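Local coordinates for protein elastinolytic metalloprotease (Pseudoalteromonas sp. CF6-2, PDB 6IK4) that probably acts as a zinc-dependent endopeptidase of the M23 family, cutting elastin and the peptide part of bacterial peptidoglycan, at residues N37-G41 and W42-T46; N148-N152 and C153-Y157. One frame throughout, in Å; residues are numbered along the deposited sequence.

Interaction 1 of 2, residues N37-G41 and W42-T46; sequences NGSGG and WGSNT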
ATOM      1  N   ASN A  37       3.517   9.694   4.037  1.00  9.95           N
ATOM      2  CA  ASN A  37       3.400  10.301   5.359  1.00 12.07           C
ATOM      3  C   ASN A  37       3.601  11.809   5.341  1.00 16.05           C
ATOM      4  O   ASN A  37       3.760  12.409   6.406  1.00 14.62           O
ATOM      5  CB  ASN A  37       4.385   9.655   6.344  1.00 11.75           C
ATOM      6  CG  ASN A  37       5.814  10.144   6.167  1.00 16.61           C
ATOM      7  OD1 ASN A  37       6.200  10.648   5.107  1.00 14.21           O
ATOM      8  ND2 ASN A  37       6.625   9.973   7.219  1.00 18.12           N
ATOM      9  N   GLY A  38       3.619  12.433   4.164  1.00 14.84           N
ATOM     10  CA  GLY A  38       3.767  13.876   4.113  1.00 19.10           C
ATOM     11  C   GLY A  38       5.171  14.391   4.345  1.00 22.32           C
ATOM     12  O   GLY A  38       5.338  15.554   4.736  1.00 20.91           O
ATOM     13  N   SER A  39       6.195  13.572   4.095  1.00 19.41           N
ATOM     14  CA  SER A  39       7.564  13.990   4.376  1.00 22.85           C
ATOM     15  C   SER A  39       8.084  15.022   3.382  1.00 18.82           C
ATOM     16  O   SER A  39       9.098  15.668   3.664  1.00 26.81           O
ATOM     17  CB  SER A  39       8.503  12.779   4.383  1.00 20.85           C
ATOM     18  OG  SER A  39       8.801  12.364   3.058  1.00 22.16           O
ATOM     19  N   GLY A  40       7.441  15.180   2.224  1.00 23.72           N
ATOM     20  CA  GLY A  40       7.868  16.166   1.251  1.00 27.87           C
ATOM     21  C   GLY A  40       8.069  15.542  -0.118  1.00 26.71           C
ATOM     22  O   GLY A  40       7.564  14.453  -0.407  1.00 26.66           O
ATOM     23  N   GLY A  41       8.818  16.243  -0.969  1.00 23.00           N
ATOM     24  CA  GLY A  41       9.054  15.821  -2.335  1.00 18.23           C
ATOM     25  C   GLY A  41      10.283  14.942  -2.464  1.00 18.15           C
ATOM     26  O   GLY A  41      10.814  14.420  -1.480  1.00 18.45           O
ATOM     27  N   TRP A  42      10.755  14.799  -3.704  1.00 18.35           N
ATOM     28  CA  TRP A  42      11.968  14.025  -3.955  1.00 17.05           C
ATOM     29  C   TRP A  42      13.147  14.599  -3.174  1.00 25.59           C
ATOM     30  O   TRP A  42      13.311  15.819  -3.066  1.00 24.88           O
ATOM     31  CB  TRP A  42      12.284  14.000  -5.449  1.00 18.84           C
ATOM     32  CG  TRP A  42      11.158  13.471  -6.279  1.00 20.30           C
ATOM     33  CD1 TRP A  42      10.418  14.161  -7.195  1.00 23.35           C
ATOM     34  CD2 TRP A  42      10.622  12.137  -6.254  1.00 20.54           C
ATOM     35  NE1 TRP A  42       9.463  13.338  -7.753  1.00 23.12           N
ATOM     36  CE2 TRP A  42       9.564  12.093  -7.188  1.00 21.96           C
ATOM     37  CE3 TRP A  42      10.938  10.976  -5.537  1.00 21.42           C
ATOM     38  CZ2 TRP A  42       8.822  10.930  -7.429  1.00 19.79           C
ATOM     39  CZ3 TRP A  42      10.195   9.821  -5.773  1.00 17.95           C
ATOM     40  CH2 TRP A  42       9.147   9.809  -6.705  1.00 18.47           C
ATOM     41  N   GLY A  43      13.966  13.707  -2.614  1.00 17.84           N
ATOM     42  CA  GLY A  43      15.069  14.091  -1.759  1.00 21.52           C
ATOM     43  C   GLY A  43      14.737  14.182  -0.285  1.00 24.68           C
ATOM     44  O   GLY A  43      15.659  14.271   0.538  1.00 22.50           O
ATOM     45  N   SER A  44      13.457  14.146   0.078  1.00 17.24           N
ATOM     46  CA  SER A  44      13.057  14.299   1.467  1.00 20.51           C
ATOM     47  C   SER A  44      13.319  13.009   2.242  1.00 17.98           C
ATOM     48  O   SER A  44      13.737  11.986   1.694  1.00 21.05           O
ATOM     49  CB  SER A  44      11.589  14.719   1.555  1.00 27.14           C
ATOM     50  OG  SER A  44      10.726  13.692   1.092  1.00 22.71           O
ATOM     51  N   ASN A  45      13.075  13.067   3.549  1.00 17.10           N
ATOM     52  CA  ASN A  45      13.373  11.961   4.456  1.00 21.15           C
ATOM     53  C   ASN A  45      12.170  11.014   4.475  1.00 23.62           C
ATOM     54  O   ASN A  45      11.326  11.039   5.376  1.00 20.99           O
ATOM     55  CB  ASN A  45      13.710  12.517   5.835  1.00 24.95           C
ATOM     56  CG  ASN A  45      13.910  11.444   6.873  1.00 36.44           C
ATOM     57  OD1 ASN A  45      14.554  10.421   6.622  1.00 48.56           O
ATOM     58  ND2 ASN A  45      13.359  11.673   8.064  1.00 33.94           N
ATOM     59  N   THR A  46      12.093  10.162   3.450  1.00 18.95           N
ATOM     60  CA  THR A  46      10.938   9.271   3.308  1.00 15.68           C
ATOM     61  C   THR A  46      10.968   8.150   4.352  1.00 21.81           C
ATOM     62  O   THR A  46      12.041   7.698   4.760  1.00 17.10           O
ATOM     63  CB  THR A  46      10.892   8.674   1.906  1.00 15.55           C
ATOM     64  OG1 THR A  46      12.165   8.099   1.576  1.00 17.96           O
ATOM     65  CG2 THR A  46      10.520   9.738   0.880  1.00 16.52           C
TER
HETATM   66  O   HOH W   1       9.522  10.575   7.371  1.00 21.87           O
HETATM   67  O   HOH W   2      12.183  15.283   4.951  1.00 35.52           O
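The flat carbonyl of Gly41 receives two groups from Ser44. The hydroxyl Ser44 OG lies in the carbonyl plane, 2.7 Å from Gly41 O. The backbone N of Ser44, tilted 29° from that plane, is 3.1 Å from the same Gly41 O. Trp42 touches Gly41 through CB, 3.7 Å from Gly41 C, and its indole goes on to Ser114 and Pro117. The N-H bond closes a type II beta turn from Gly41 to Ser44, in the surface loop that joins strands 32-36 and 48-50; Gly43 suits its third position, where phi is positive and a side chain would jam against the preceding carbonyl. A chi1 of 67° swings Ser44 OG back over its own backbone to the turn's first residue. Ser39 brings a second hydroxyl, OG, to 3.1 Å from Ser44 OG, while Thr46 CG2 packs 3.8 Å from Ser39 OG. With an alanine here, Gly41 O would probably keep the turn's N-H but lose the in-plane hydroxyl, and Ser39 OG would lose its hydroxyl neighbour. Farther from the turn, a water accepts from Asn37 ND2 and donates to Asn45 O at 2.7 Å, and Thr46 OG1 hydrogen-bonds Tyr100 O and Arg99 NH2.

Interaction 2 of 2, residues N148-N152 and C153-Y157; sequences NYDSN and CNNFY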
ATOM      1  N   ASN A 148     -10.655   5.159 -11.438  1.00 16.21           N
ATOM      2  CA  ASN A 148      -9.298   5.109 -10.906  1.00 19.25           C
ATOM      3  C   ASN A 148      -8.934   6.418 -10.216  1.00 20.96           C
ATOM      4  O   ASN A 148      -9.076   7.500 -10.794  1.00 16.48           O
ATOM      5  CB  ASN A 148      -8.302   4.812 -12.014  1.00 17.55           C
ATOM      6  CG  ASN A 148      -8.266   3.352 -12.362  1.00 24.67           C
ATOM      7  OD1 ASN A 148      -7.532   2.575 -11.746  1.00 21.15           O
ATOM      8  ND2 ASN A 148      -9.061   2.960 -13.355  1.00 19.35           N
ATOM      9  N   TYR A 149      -8.477   6.304  -8.967  1.00 15.20           N
ATOM     10  CA  TYR A 149      -7.988   7.389  -8.122  1.00 13.75           C
ATOM     11  C   TYR A 149      -9.094   8.301  -7.618  1.00 17.06           C
ATOM     12  O   TYR A 149      -8.799   9.354  -7.030  1.00 17.32           O
ATOM     13  CB  TYR A 149      -6.937   8.247  -8.835  1.00 14.70           C
ATOM     14  CG  TYR A 149      -5.689   7.518  -9.271  1.00 16.33           C
ATOM     15  CD1 TYR A 149      -4.686   7.200  -8.354  1.00 13.38           C
ATOM     16  CD2 TYR A 149      -5.497   7.176 -10.607  1.00 15.83           C
ATOM     17  CE1 TYR A 149      -3.528   6.551  -8.762  1.00 17.14           C
ATOM     18  CE2 TYR A 149      -4.345   6.521 -11.020  1.00 19.28           C
ATOM     19  CZ  TYR A 149      -3.367   6.213 -10.098  1.00 18.98           C
ATOM     20  OH  TYR A 149      -2.230   5.561 -10.522  1.00 17.45           O
ATOM     21  N   ASP A 150     -10.356   7.942  -7.836  1.00 15.64           N
ATOM     22  CA  ASP A 150     -11.469   8.766  -7.379  1.00 21.20           C
ATOM     23  C   ASP A 150     -11.340   9.064  -5.890  1.00 23.61           C
ATOM     24  O   ASP A 150     -11.276   8.148  -5.065  1.00 18.14           O
ATOM     25  CB  ASP A 150     -12.781   8.037  -7.685  1.00 17.85           C
ATOM     26  CG  ASP A 150     -14.016   8.839  -7.312  1.00 19.16           C
ATOM     27  OD1 ASP A 150     -13.900  10.034  -6.968  1.00 23.22           O
ATOM     28  OD2 ASP A 150     -15.121   8.256  -7.383  1.00 22.19           O
ATOM     29  N   SER A 151     -11.268  10.353  -5.552  1.00 15.35           N
ATOM     30  CA  SER A 151     -11.127  10.802  -4.171  1.00 18.26           C
ATOM     31  C   SER A 151     -12.373  11.499  -3.630  1.00 18.59           C
ATOM     32  O   SER A 151     -12.341  12.011  -2.505  1.00 19.87           O
ATOM     33  CB  SER A 151      -9.916  11.740  -4.044  1.00 21.09           C
ATOM     34  OG  SER A 151     -10.183  12.987  -4.670  1.00 22.09           O
ATOM     35  N   ASN A 152     -13.454  11.560  -4.404  1.00 19.33           N
ATOM     36  CA  ASN A 152     -14.723  12.072  -3.890  1.00 13.91           C
ATOM     37  C   ASN A 152     -15.115  11.272  -2.656  1.00 15.02           C
ATOM     38  O   ASN A 152     -15.260  10.047  -2.724  1.00 19.59           O
ATOM     39  CB  ASN A 152     -15.804  11.968  -4.970  1.00 18.22           C
ATOM     40  CG  ASN A 152     -17.128  12.587  -4.552  1.00 23.86           C
ATOM     41  OD1 ASN A 152     -17.466  12.645  -3.371  1.00 32.39           O
ATOM     42  ND2 ASN A 152     -17.885  13.065  -5.534  1.00 30.21           N
ATOM     43  N   CYS A 153     -15.271  11.957  -1.521  1.00 19.04           N
ATOM     44  CA  CYS A 153     -15.499  11.230  -0.278  1.00 17.43           C
ATOM     45  C   CYS A 153     -16.905  10.652  -0.157  1.00 28.88           C
ATOM     46  O   CYS A 153     -17.174   9.926   0.804  1.00 22.04           O
ATOM     47  CB  CYS A 153     -15.210  12.116   0.928  1.00 22.98           C
ATOM     48  SG  CYS A 153     -14.867  11.118   2.405  1.00 28.71           S
ATOM     49  N   ASN A 154     -17.808  10.948  -1.090  1.00 23.34           N
ATOM     50  CA  ASN A 154     -19.053  10.192  -1.139  1.00 21.99           C
ATOM     51  C   ASN A 154     -18.880   8.847  -1.823  1.00 22.87           C
ATOM     52  O   ASN A 154     -19.695   7.945  -1.599  1.00 26.28           O
ATOM     53  CB  ASN A 154     -20.141  11.001  -1.848  1.00 21.80           C
ATOM     54  CG  ASN A 154     -20.543  12.223  -1.067  1.00 40.03           C
ATOM     55  OD1 ASN A 154     -20.450  13.352  -1.557  1.00 52.69           O
ATOM     56  ND2 ASN A 154     -20.978  12.011   0.170  1.00 38.15           N
ATOM     57  N   ASN A 155     -17.834   8.692  -2.636  1.00 15.88           N
ATOM     58  CA  ASN A 155     -17.562   7.461  -3.371  1.00 14.93           C
ATOM     59  C   ASN A 155     -16.435   6.636  -2.763  1.00 18.24           C
ATOM     60  O   ASN A 155     -16.530   5.402  -2.713  1.00 17.83           O
ATOM     61  CB  ASN A 155     -17.187   7.776  -4.824  1.00 14.01           C
ATOM     62  CG  ASN A 155     -18.185   8.690  -5.504  1.00 25.43           C
ATOM     63  OD1 ASN A 155     -19.303   8.850  -5.034  1.00 20.13           O
ATOM     64  ND2 ASN A 155     -17.780   9.295  -6.613  1.00 20.93           N
ATOM     65  N   PHE A 156     -15.343   7.282  -2.357  1.00 15.01           N
ATOM     66  CA  PHE A 156     -14.178   6.585  -1.823  1.00 13.56           C
ATOM     67  C   PHE A 156     -13.948   7.017  -0.386  1.00 16.10           C
ATOM     68  O   PHE A 156     -13.889   8.222  -0.107  1.00 14.44           O
ATOM     69  CB  PHE A 156     -12.911   6.873  -2.630  1.00 13.67           C
ATOM     70  CG  PHE A 156     -11.671   6.339  -1.965  1.00 10.56           C
ATOM     71  CD1 PHE A 156     -11.362   4.983  -2.058  1.00 11.52           C
ATOM     72  CD2 PHE A 156     -10.867   7.163  -1.184  1.00 12.82           C
ATOM     73  CE1 PHE A 156     -10.241   4.469  -1.411  1.00 14.19           C
ATOM     74  CE2 PHE A 156      -9.742   6.655  -0.533  1.00 13.17           C
ATOM     75  CZ  PHE A 156      -9.437   5.305  -0.646  1.00 10.68           C
ATOM     76  N   TYR A 157     -13.761   6.042   0.510  1.00 12.24           N
ATOM     77  CA  TYR A 157     -13.412   6.361   1.892  1.00 12.46           C
ATOM     78  C   TYR A 157     -12.999   5.095   2.633  1.00 13.87           C
ATOM     79  O   TYR A 157     -13.188   3.972   2.154  1.00 10.54           O
ATOM     80  CB  TYR A 157     -14.573   7.037   2.624  1.00 13.94           C
ATOM     81  CG  TYR A 157     -15.870   6.264   2.535  1.00 13.79           C
ATOM     82  CD1 TYR A 157     -16.190   5.290   3.472  1.00 19.12           C
ATOM     83  CD2 TYR A 157     -16.776   6.515   1.513  1.00 18.44           C
ATOM     84  CE1 TYR A 157     -17.386   4.564   3.395  1.00 16.25           C
ATOM     85  CE2 TYR A 157     -17.980   5.801   1.422  1.00 17.24           C
ATOM     86  CZ  TYR A 157     -18.278   4.837   2.370  1.00 17.84           C
ATOM     87  OH  TYR A 157     -19.455   4.136   2.281  1.00 21.08           O
TER
HETATM   88  O   HOH W   3     -12.115  10.399  -0.318  1.00 13.77           O
HETATM   89  O   HOH W   4     -20.629  13.768  -4.666  1.00 42.60           O
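An Asx turn, in which Asp150 OD1 accepts the backbone N-H of Asn152, sets up this contact, in which Asn155 then reaches back to the same carboxylate. The amide nitrogen Asn155 ND2 lies 3.0 Å from Asp150 OD2, on the syn lone pair of that oxygen, and the oxygen sits nearly in the amide plane. Carboxylate and amide are turned 71° against each other. Because chi1 of Asp150 is -177°, its carboxylate extends away from the backbone N and can serve both bonds; OD2 also accepts from Asn146 N. An acid suits this place, having two oxygens to share among three N-H donors. All of this lies in the loop between strands 140-143 and 157-160 of the four-stranded sheet, where Cys153 is tied by a disulfide to Cys166.

Asn152 uses both of its carbonyls. Its side-chain OD1 reaches forward to Asn154 N, 2.9 Å away, which makes a second Asx turn. Its main-chain O is gripped twice: Phe156 N comes nearly head-on at 2.8 Å from Asn152 O, whereas Asn155 N approaches from above the carbonyl plane. With N-H groups three and four residues on directed at one carbonyl, the chain makes a single tight turn here. The amides of Asn152 and Asn155 stack with planes 28° apart, Asn155 ND2 lying 3.7 Å from Asn152 CB. A water accepts from Asn152 ND2 and donates to Asn154 OD1, and another donates to both Ser151 O and Phe156 O. Phe156 sets its CB 3.2 Å from Asp150 O, then sends its ring inward to Leu33 and Phe158, which suits a nonpolar residue where the loop turns into the sheet.

Overall arrangement
The two contacts are separate turns in series along the chain, their centres 24 Å apart and their nearest atoms about 13 Å apart, so neither touches the other. Both lie near the zinc ion, which is held by His21, Asp34 and His120. From interaction 1 the side chain of Trp42 comes within about 12 Å of the zinc and about 6 Å from those of His79 and His118, the predicted proton donors or acceptors. From interaction 2 the side chain of Phe156 lies about 11 Å from the metal, and Tyr149 stacks its ring on that of the zinc ligand His21. None of the residues in these segments is itself a metal ligand.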